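Local structure of probable starch synthase 4, chloroplastic/amyloplastic (Arabidopsis thaliana, 6GNE) at residues S8-A20 against K137-T149. The protein is probably the plastid starch synthase isoform 4, with the two-domain architecture of GT-B glycosyltransferases. Numbering follows the deposited sequence.
Sequences SGLYVVHIAAEMA and KKPDIIHCHDWQT. With GLC (alpha-D-glucopyranose), chain C; AC1 (4,6-dideoxy-4-{[(1S,4R,5S,6S)-4,5,6-trihydroxy-3-(hydroxymethyl)cyclohex-2-en-1-yl]amino}-alpha-D-glucopyranose), chain B.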
loop_
_atom_site.group_PDB
_atom_site.type_symbol
_atom_site.label_atom_id
_atom_site.label_comp_id
_atom_site.label_asym_id
_atom_site.label_seq_id
_atom_site.Cartn_x
_atom_site.Cartn_y
_atom_site.Cartn_z
ATOM N N SER A 8 22.967 -14.099 14.625
ATOM C CA SER A 8 21.771 -14.820 14.077
ATOM C C SER A 8 20.720 -13.915 13.370
ATOM O O SER A 8 19.857 -14.422 12.621
ATOM C CB SER A 8 21.090 -15.617 15.205
ATOM O OG SER A 8 20.384 -14.753 16.095
ATOM N N GLY A 9 20.766 -12.608 13.642
ATOM C CA GLY A 9 19.829 -11.634 13.059
ATOM C C GLY A 9 20.506 -10.664 12.095
ATOM O O GLY A 9 21.624 -10.213 12.318
ATOM N N LEU A 10 19.809 -10.379 10.998
ATOM C CA LEU A 10 20.251 -9.399 10.008
ATOM C C LEU A 10 19.964 -7.966 10.422
ATOM O O LEU A 10 19.061 -7.704 11.202
ATOM C CB LEU A 10 19.580 -9.660 8.668
ATOM C CG LEU A 10 19.808 -11.070 8.113
ATOM C CD1 LEU A 10 18.940 -11.277 6.892
ATOM C CD2 LEU A 10 21.274 -11.335 7.816
ATOM N N TYR A 11 20.764 -7.052 9.871
ATOM C CA TYR A 11 20.555 -5.624 9.981
ATOM C C TYR A 11 19.959 -5.167 8.635
ATOM O O TYR A 11 20.624 -5.207 7.587
ATOM C CB TYR A 11 21.869 -4.917 10.320
ATOM C CG TYR A 11 21.841 -3.382 10.339
ATOM C CD1 TYR A 11 20.645 -2.656 10.469
ATOM C CD2 TYR A 11 23.032 -2.660 10.258
ATOM C CE1 TYR A 11 20.652 -1.265 10.504
ATOM C CE2 TYR A 11 23.045 -1.278 10.268
ATOM C CZ TYR A 11 21.863 -0.586 10.404
ATOM O OH TYR A 11 21.881 0.773 10.403
ATOM N N VAL A 12 18.695 -4.752 8.696
ATOM C CA VAL A 12 17.879 -4.448 7.524
ATOM C C VAL A 12 17.450 -2.985 7.560
ATOM O O VAL A 12 16.777 -2.557 8.502
ATOM C CB VAL A 12 16.612 -5.319 7.545
ATOM C CG1 VAL A 12 15.790 -5.104 6.287
ATOM C CG2 VAL A 12 16.977 -6.786 7.746
ATOM N N VAL A 13 17.825 -2.232 6.533
ATOM C CA VAL A 13 17.360 -0.850 6.382
ATOM C C VAL A 13 16.330 -0.719 5.246
ATOM O O VAL A 13 16.554 -1.206 4.148
ATOM C CB VAL A 13 18.527 0.120 6.157
ATOM C CG1 VAL A 13 18.033 1.561 6.063
ATOM C CG2 VAL A 13 19.487 0.026 7.325
ATOM N N HIS A 14 15.194 -0.088 5.535
ATOM C CA HIS A 14 14.159 0.185 4.524
ATOM C C HIS A 14 14.210 1.657 4.192
ATOM O O HIS A 14 14.155 2.497 5.077
ATOM C CB HIS A 14 12.761 -0.177 5.027
ATOM C CG HIS A 14 12.517 -1.637 5.116
ATOM N ND1 HIS A 14 11.775 -2.320 4.187
ATOM C CD2 HIS A 14 12.941 -2.558 6.013
ATOM C CE1 HIS A 14 11.756 -3.604 4.505
ATOM N NE2 HIS A 14 12.459 -3.775 5.610
ATOM N N ILE A 15 14.303 1.966 2.914
ATOM C CA ILE A 15 14.276 3.342 2.459
ATOM C C ILE A 15 12.993 3.451 1.648
ATOM O O ILE A 15 12.796 2.691 0.709
ATOM C CB ILE A 15 15.515 3.669 1.585
ATOM C CG1 ILE A 15 16.793 3.516 2.422
ATOM C CG2 ILE A 15 15.426 5.059 0.973
ATOM C CD1 ILE A 15 18.071 3.442 1.589
ATOM N N ALA A 16 12.125 4.388 2.014
ATOM C CA ALA A 16 10.836 4.540 1.353
ATOM C C ALA A 16 10.310 5.938 1.507
ATOM O O ALA A 16 10.773 6.692 2.374
ATOM C CB ALA A 16 9.847 3.549 1.949
ATOM N N ALA A 17 9.310 6.260 0.701
ATOM C CA ALA A 17 8.644 7.563 0.784
ATOM C C ALA A 17 7.502 7.598 1.782
ATOM O O ALA A 17 7.017 8.676 2.083
ATOM C CB ALA A 17 8.150 7.987 -0.596
ATOM N N GLU A 18 7.088 6.440 2.291
ATOM C CA GLU A 18 5.997 6.336 3.271
ATOM C C GLU A 18 6.255 5.317 4.367
ATOM O O GLU A 18 6.963 4.322 4.176
ATOM C CB GLU A 18 4.695 5.872 2.595
ATOM C CG GLU A 18 4.093 6.800 1.568
ATOM C CD GLU A 18 2.875 6.144 0.902
ATOM O OE1 GLU A 18 1.902 5.760 1.608
ATOM O OE2 GLU A 18 2.891 6.007 -0.337
ATOM N N MET A 19 5.624 5.578 5.504
ATOM C CA MET A 19 5.480 4.615 6.574
ATOM C C MET A 19 4.250 4.984 7.404
ATOM O O MET A 19 4.118 6.108 7.903
ATOM C CB MET A 19 6.705 4.615 7.471
ATOM C CG MET A 19 6.717 3.462 8.486
ATOM S SD MET A 19 7.911 3.713 9.794
ATOM C CE MET A 19 7.344 2.493 10.952
ATOM N N ALA A 20 3.362 4.021 7.555
ATOM C CA ALA A 20 2.166 4.207 8.354
ATOM C C ALA A 20 2.552 4.192 9.832
ATOM O O ALA A 20 3.353 3.334 10.229
ATOM C CB ALA A 20 1.160 3.107 8.044
ATOM N N LYS A 137 27.299 2.869 9.175
ATOM C CA LYS A 137 26.379 1.748 9.297
ATOM C C LYS A 137 26.715 0.705 8.227
ATOM O O LYS A 137 27.053 1.056 7.095
ATOM C CB LYS A 137 24.927 2.217 9.153
ATOM C CG LYS A 137 24.393 3.100 10.280
ATOM C CD LYS A 137 24.640 2.505 11.660
ATOM C CE LYS A 137 23.633 3.057 12.685
ATOM N NZ LYS A 137 24.023 2.741 14.084
ATOM N N LYS A 138 26.631 -0.566 8.598
ATOM C CA LYS A 138 26.956 -1.656 7.692
ATOM C C LYS A 138 25.800 -2.642 7.632
ATOM O O LYS A 138 25.881 -3.721 8.224
ATOM C CB LYS A 138 28.237 -2.353 8.152
ATOM C CG LYS A 138 29.447 -1.436 8.135
ATOM C CD LYS A 138 30.748 -2.219 8.006
ATOM C CE LYS A 138 31.915 -1.335 7.590
ATOM N NZ LYS A 138 31.625 -0.500 6.382
ATOM N N PRO A 139 24.713 -2.266 6.925
ATOM C CA PRO A 139 23.575 -3.177 6.816
ATOM C C PRO A 139 23.844 -4.380 5.913
ATOM O O PRO A 139 24.571 -4.283 4.933
ATOM C CB PRO A 139 22.452 -2.287 6.243
ATOM C CG PRO A 139 23.168 -1.189 5.547
ATOM C CD PRO A 139 24.419 -0.947 6.325
ATOM N N ASP A 140 23.239 -5.496 6.283
ATOM C CA ASP A 140 23.242 -6.695 5.485
ATOM C C ASP A 140 22.289 -6.567 4.303
ATOM O O ASP A 140 22.579 -7.108 3.239
ATOM C CB ASP A 140 22.797 -7.892 6.328
ATOM C CG ASP A 140 23.682 -8.128 7.557
ATOM O OD1 ASP A 140 24.897 -8.412 7.414
ATOM O OD2 ASP A 140 23.126 -8.054 8.674
ATOM N N ILE A 141 21.132 -5.901 4.523
ATOM C CA ILE A 141 20.059 -5.708 3.518
ATOM C C ILE A 141 19.657 -4.261 3.497
ATOM O O ILE A 141 19.415 -3.677 4.532
ATOM C CB ILE A 141 18.779 -6.499 3.860
ATOM C CG1 ILE A 141 19.021 -8.009 3.858
ATOM C CG2 ILE A 141 17.629 -6.145 2.905
ATOM C CD1 ILE A 141 19.279 -8.643 2.494
ATOM N N ILE A 142 19.576 -3.686 2.310
ATOM C CA ILE A 142 18.910 -2.409 2.094
ATOM C C ILE A 142 17.722 -2.748 1.184
ATOM O O ILE A 142 17.893 -3.296 0.059
ATOM C CB ILE A 142 19.844 -1.308 1.497
ATOM C CG1 ILE A 142 20.957 -0.971 2.494
ATOM C CG2 ILE A 142 19.073 -0.033 1.182
ATOM C CD1 ILE A 142 22.115 -0.199 1.898
ATOM N N HIS A 143 16.520 -2.442 1.688
ATOM C CA HIS A 143 15.280 -2.746 0.997
ATOM C C HIS A 143 14.642 -1.436 0.568
ATOM O O HIS A 143 14.247 -0.661 1.403
ATOM C CB HIS A 143 14.387 -3.547 1.939
ATOM C CG HIS A 143 13.220 -4.198 1.275
ATOM N ND1 HIS A 143 12.569 -5.271 1.828
ATOM C CD2 HIS A 143 12.593 -3.946 0.099
ATOM C CE1 HIS A 143 11.565 -5.631 1.045
ATOM N NE2 HIS A 143 11.565 -4.846 -0.016
ATOM N N CYS A 144 14.544 -1.180 -0.727
ATOM C CA CYS A 144 13.904 0.040 -1.203
ATOM C C CYS A 144 12.525 -0.216 -1.857
ATOM O O CYS A 144 12.219 -1.335 -2.255
ATOM C CB CYS A 144 14.864 0.812 -2.111
ATOM S SG CYS A 144 15.454 -0.038 -3.597
ATOM N N HIS A 145 11.687 0.818 -1.933
ATOM C CA HIS A 145 10.259 0.695 -2.351
ATOM C C HIS A 145 9.830 1.665 -3.460
ATOM O O HIS A 145 9.915 2.884 -3.310
ATOM C CB HIS A 145 9.383 0.876 -1.135
ATOM C CG HIS A 145 9.690 -0.108 -0.056
ATOM N ND1 HIS A 145 8.974 -1.280 0.107
ATOM C CD2 HIS A 145 10.686 -0.146 0.859
ATOM C CE1 HIS A 145 9.486 -1.967 1.114
ATOM N NE2 HIS A 145 10.531 -1.304 1.580
ATOM N N ASP A 146 9.392 1.107 -4.593
ATOM C CA ASP A 146 8.759 1.868 -5.691
ATOM C C ASP A 146 9.696 2.859 -6.363
ATOM O O ASP A 146 10.868 2.956 -5.996
ATOM C CB ASP A 146 7.420 2.505 -5.243
ATOM C CG ASP A 146 6.250 1.572 -5.395
ATOM O OD1 ASP A 146 6.464 0.358 -5.355
ATOM O OD2 ASP A 146 5.104 2.015 -5.599
ATOM N N TRP A 147 9.198 3.576 -7.369
ATOM C CA TRP A 147 10.076 4.377 -8.213
ATOM C C TRP A 147 10.815 5.448 -7.425
ATOM O O TRP A 147 11.971 5.733 -7.743
ATOM C CB TRP A 147 9.324 4.963 -9.426
ATOM C CG TRP A 147 8.477 6.160 -9.130
ATOM C CD1 TRP A 147 7.151 6.175 -8.853
ATOM C CD2 TRP A 147 8.918 7.527 -9.082
ATOM N NE1 TRP A 147 6.737 7.466 -8.630
ATOM C CE2 TRP A 147 7.799 8.314 -8.763
ATOM C CE3 TRP A 147 10.153 8.150 -9.278
ATOM C CZ2 TRP A 147 7.867 9.703 -8.648
ATOM C CZ3 TRP A 147 10.234 9.530 -9.166
ATOM C CH2 TRP A 147 9.092 10.297 -8.852
ATOM N N GLN A 148 10.189 6.001 -6.392
ATOM C CA GLN A 148 10.802 7.085 -5.622
ATOM C C GLN A 148 12.170 6.719 -4.996
ATOM O O GLN A 148 13.084 7.545 -4.952
ATOM C CB GLN A 148 9.853 7.592 -4.534
ATOM C CG GLN A 148 8.622 8.337 -5.064
ATOM C CD GLN A 148 7.419 7.423 -5.339
ATOM O OE1 GLN A 148 7.570 6.207 -5.478
ATOM N NE2 GLN A 148 6.218 8.016 -5.407
ATOM N N THR A 149 12.325 5.478 -4.547
ATOM C CA THR A 149 13.588 5.012 -3.997
ATOM C C THR A 149 14.247 3.912 -4.833
ATOM O O THR A 149 15.168 3.234 -4.362
ATOM C CB THR A 149 13.393 4.528 -2.563
ATOM O OG1 THR A 149 12.604 3.336 -2.561
ATOM C CG2 THR A 149 12.726 5.606 -1.758
HETATM C C1 GLC C . 1.855 9.548 -7.489
HETATM C C2 GLC C . 3.117 8.825 -7.023
HETATM C C3 GLC C . 2.863 7.323 -6.910
HETATM C C4 GLC C . 1.723 7.107 -5.921
HETATM C C5 GLC C . 0.482 7.812 -6.448
HETATM C C6 GLC C . -0.671 7.697 -5.459
HETATM O O2 GLC C . 4.192 9.124 -7.913
HETATM O O3 GLC C . 4.021 6.637 -6.451
HETATM O O4 GLC C . 1.487 5.714 -5.732
HETATM O O5 GLC C . 0.754 9.208 -6.647
HETATM O O6 GLC C . -1.744 8.544 -5.885
HETATM C C1 AC1 B . 1.911 5.187 -4.475
HETATM O O2 AC1 B . 3.684 3.968 -5.594
HETATM C C2 AC1 B . 2.602 3.833 -4.658
HETATM C C4A AC1 B . -0.917 -2.435 -3.045
HETATM C C3 AC1 B . 1.601 2.740 -5.066
HETATM O O3 AC1 B . 2.329 1.511 -5.150
HETATM C C4 AC1 B . 0.458 2.672 -4.047
HETATM N N4A AC1 B . -0.527 1.604 -4.293
HETATM C C5 AC1 B . -0.181 4.063 -4.040
HETATM O O5 AC1 B . 0.782 5.030 -3.614
HETATM C C6 AC1 B . -1.343 4.191 -3.070
HETATM C C1B AC1 B . -0.213 0.168 -4.289
HETATM C C2B AC1 B . -1.337 -0.729 -4.870
HETATM O O2B AC1 B . -2.381 0.015 -5.527
HETATM C C3B AC1 B . -1.960 -1.693 -3.867
HETATM O O3B AC1 B . -2.630 -2.694 -4.627
HETATM O O4 AC1 B . -1.580 -3.241 -2.069
HETATM C C5B AC1 B . 0.061 -1.491 -2.411
HETATM C C7B AC1 B . 0.325 -0.295 -2.949
HETATM C C6B AC1 B . 0.817 -1.917 -1.175
HETATM O O6B AC1 B . 1.653 -3.047 -1.456
HETATM O O HOH W 1 8.867 4.602 -1.447
#
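Tyr11 to Ile15 and Ile141 to His145 run as neighbouring parallel strands whose axes approach to 4.7 Å, and Tyr11 O, Ile141 O, Val13 O and His143 O accept the main-chain bonds of the ladder in turn. Ahead of the ladder, Asp140 turns its carboxylate back on the other strand: OD2 uses its anti lone pair to take the N-H of Tyr11 at 2.8 Å, an almost straight bond (170°). The Tyr11 ring, its CG anti to the backbone N (chi1 174°), swings to where Pro139 CB sits over one face, 4.2 Å from the ring centroid. Lys137 passes its aliphatic chain across the phenol oxygen, which itself bonds to Glu47.

His14 and His143 project from the face carrying Val12, and His145 joins them from the strand end. His143 CB lies over one face of the His14 ring, 3.9 Å from its centroid, while the two imidazoles meet obliquely, planes at 31°. His145 approaches rim to rim instead, its NE2 sharing a hydrogen bond with His14 ND1 (3.1 Å). His175 holds ND1 of His145, and Tyr494 and Thr173 bind the two nitrogens of His143, so hydrogen bonds fix how these buried rings are turned. On the reverse face Ile15 CD1 packs on Ile142 CG2 at 3.6 Å.

Past the strand ends, a water bridges Ala17 N and His145 O. Asp146 OD2 accepts from AC1 O3, and Gln148 NE2 donates to GLC O3 at 2.8 Å. Parallel strands delivering binding residues from just past their C-terminal ends are characteristic of a Rossmann-like domain, here the N-terminal one of a GT-B fold, where they form one side of the glycan pocket in the cleft between the two domains.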